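Side-chain contact in DNA replication and repair protein RecF (Caldanaerobacter subterraneus subsp. tengcongensis, PDB 5Z69), which binds ATP and probably single-stranded DNA, and probably acts as an ATP-dependent switch in the RecFOR pathway of recombinational DNA repair: residues L121-S126 with E307-E312. Sequence-based numbering, arbitrary orientation. Where two conformers were deposited one is given.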
loop_
_atom_site.group_PDB
_atom_site.type_symbol
_atom_site.label_atom_id
_atom_site.label_comp_id
_atom_site.label_asym_id
_atom_site.label_seq_id
_atom_site.Cartn_x
_atom_site.Cartn_y
_atom_site.Cartn_z
ATOM N N LEU A 121 -14.438 -17.842 24.811
ATOM C CA LEU A 121 -13.679 -17.760 23.540
ATOM C C LEU A 121 -14.175 -18.739 22.491
ATOM O O LEU A 121 -14.295 -19.940 22.746
ATOM C CB LEU A 121 -12.187 -18.023 23.770
ATOM C CG LEU A 121 -11.520 -17.081 24.769
ATOM C CD1 LEU A 121 -10.128 -17.548 25.139
ATOM C CD2 LEU A 121 -11.475 -15.709 24.112
ATOM N N THR A 122 -14.445 -18.205 21.307
ATOM C CA THR A 122 -14.816 -18.996 20.151
ATOM C C THR A 122 -13.954 -18.577 18.960
ATOM O O THR A 122 -13.406 -17.483 18.941
ATOM C CB THR A 122 -16.304 -18.794 19.748
ATOM O OG1 THR A 122 -16.568 -17.392 19.700
ATOM C CG2 THR A 122 -17.277 -19.469 20.741
ATOM N N VAL A 123 -13.827 -19.459 17.979
ATOM C CA VAL A 123 -13.360 -19.073 16.648
ATOM C C VAL A 123 -14.402 -19.584 15.675
ATOM O O VAL A 123 -14.803 -20.744 15.759
ATOM C CB VAL A 123 -11.984 -19.670 16.308
ATOM C CG1 VAL A 123 -11.546 -19.258 14.881
ATOM C CG2 VAL A 123 -10.970 -19.234 17.345
ATOM N N ILE A 124 -14.861 -18.724 14.777
ATOM C CA ILE A 124 -15.915 -19.122 13.861
ATOM C C ILE A 124 -15.357 -19.159 12.448
ATOM O O ILE A 124 -14.719 -18.212 12.007
ATOM C CB ILE A 124 -17.143 -18.172 13.940
ATOM C CG1 ILE A 124 -18.172 -18.536 12.873
ATOM C CG2 ILE A 124 -16.725 -16.695 13.845
ATOM C CD1 ILE A 124 -19.595 -18.175 13.276
ATOM N N PHE A 125 -15.587 -20.280 11.774
ATOM C CA PHE A 125 -15.139 -20.500 10.406
ATOM C C PHE A 125 -16.384 -20.449 9.560
ATOM O O PHE A 125 -17.339 -21.151 9.845
ATOM C CB PHE A 125 -14.447 -21.862 10.232
ATOM C CG PHE A 125 -13.225 -22.063 11.093
ATOM C CD1 PHE A 125 -13.343 -22.348 12.454
ATOM C CD2 PHE A 125 -11.952 -22.009 10.530
ATOM C CE1 PHE A 125 -12.199 -22.555 13.236
ATOM C CE2 PHE A 125 -10.812 -22.211 11.306
ATOM C CZ PHE A 125 -10.937 -22.480 12.657
ATOM N N SER A 126 -16.362 -19.627 8.517
ATOM C CA SER A 126 -17.535 -19.351 7.693
ATOM C C SER A 126 -17.082 -19.146 6.241
ATOM O O SER A 126 -15.952 -18.732 6.015
ATOM C CB SER A 126 -18.267 -18.114 8.220
ATOM O OG SER A 126 -19.391 -17.804 7.429
ATOM N N GLU A 307 -4.630 -20.674 16.357
ATOM C CA GLU A 307 -3.346 -20.966 16.973
ATOM C C GLU A 307 -2.841 -19.810 17.846
ATOM O O GLU A 307 -2.439 -20.017 18.987
ATOM C CB GLU A 307 -2.314 -21.292 15.889
ATOM C CG GLU A 307 -0.908 -21.409 16.421
ATOM C CD GLU A 307 0.053 -21.883 15.346
ATOM O OE1 GLU A 307 0.954 -21.110 14.966
ATOM O OE2 GLU A 307 -0.120 -23.025 14.871
ATOM N N ILE A 308 -2.840 -18.599 17.298
ATOM C CA ILE A 308 -2.417 -17.436 18.067
ATOM C C ILE A 308 -3.324 -17.233 19.310
ATOM O O ILE A 308 -2.846 -16.948 20.407
ATOM C CB ILE A 308 -2.401 -16.171 17.168
ATOM C CG1 ILE A 308 -1.358 -16.348 16.056
ATOM C CG2 ILE A 308 -2.080 -14.922 17.987
ATOM C CD1 ILE A 308 -1.360 -15.252 14.976
ATOM N N LEU A 309 -4.631 -17.409 19.149
ATOM C CA LEU A 309 -5.547 -17.221 20.280
ATOM C C LEU A 309 -5.217 -18.207 21.428
ATOM O O LEU A 309 -5.108 -17.798 22.596
ATOM C CB LEU A 309 -7.016 -17.354 19.807
ATOM C CG LEU A 309 -8.172 -17.434 20.834
ATOM C CD1 LEU A 309 -7.959 -16.444 21.913
ATOM C CD2 LEU A 309 -9.541 -17.150 20.186
ATOM N N GLU A 310 -5.031 -19.485 21.112
ATOM C CA GLU A 310 -4.679 -20.473 22.148
ATOM C C GLU A 310 -3.383 -20.146 22.879
ATOM O O GLU A 310 -3.303 -20.219 24.108
ATOM C CB GLU A 310 -4.541 -21.859 21.544
ATOM C CG GLU A 310 -5.797 -22.378 20.926
ATOM C CD GLU A 310 -5.677 -23.838 20.562
ATOM O OE1 GLU A 310 -5.209 -24.118 19.434
ATOM O OE2 GLU A 310 -6.031 -24.694 21.406
ATOM N N GLU A 311 -2.366 -19.781 22.108
ATOM C CA GLU A 311 -1.055 -19.483 22.667
ATOM C C GLU A 311 -1.085 -18.222 23.521
ATOM O O GLU A 311 -0.504 -18.185 24.597
ATOM C CB GLU A 311 -0.017 -19.338 21.545
ATOM C CG GLU A 311 1.001 -20.464 21.500
ATOM C CD GLU A 311 1.996 -20.411 22.653
ATOM O OE1 GLU A 311 2.200 -19.314 23.220
ATOM O OE2 GLU A 311 2.572 -21.469 22.992
ATOM N N GLU A 312 -1.758 -17.179 23.042
ATOM C CA GLU A 312 -1.795 -15.932 23.800
ATOM C C GLU A 312 -2.667 -16.018 25.066
ATOM O O GLU A 312 -2.324 -15.428 26.091
ATOM C CB GLU A 312 -2.273 -14.783 22.910
ATOM C CG GLU A 312 -1.319 -14.477 21.763
ATOM C CD GLU A 312 0.046 -14.004 22.246
ATOM O OE1 GLU A 312 0.098 -13.277 23.264
ATOM O OE2 GLU A 312 1.060 -14.367 21.616
#
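Leu309 puts its two methyls between Leu121 and Val123, and of residues 307-312 it alone touches 121-126. Its CD2 lies 3.8 Å from CG2 of Val123 in the conformer given, one of two deposited, while its other branch, CD1, sits 4.0 Å from CD1 of Leu121. With CG anti to the backbone N (chi1 170°), the Leu309 side chain reaches off the helix and its forked end spans Val123 in the strand and Leu121 just before it, whose side chains both start out toward the helix. In that conformer Val123 meets it with the methyl that stands anti to its own carbonyl carbon, the two side chains running antiparallel alongside one another; Leu121 comes in at a slant and touches with the end of one branch.

Strand 122-125 is an outermost strand, within this chain, of the mixed sheet of the P-loop ATPase fold, pairing in parallel with strand 318-321. Helix 291-313 covers one face of it and leads through a short loop into that neighbouring strand, so the contact belongs to the hydrophobic layer between sheet and helix. From the same helix, Leu306 packs on Val123 and Thr313 on Leu121.

As for polar groups, the carbonyl O of Thr122 merely abuts CD2 of Leu309, at 4.1 Å. The Thr122 side chain leaves on the other face, where OG1 hydrogen-bonds to Ser54 and Arg51.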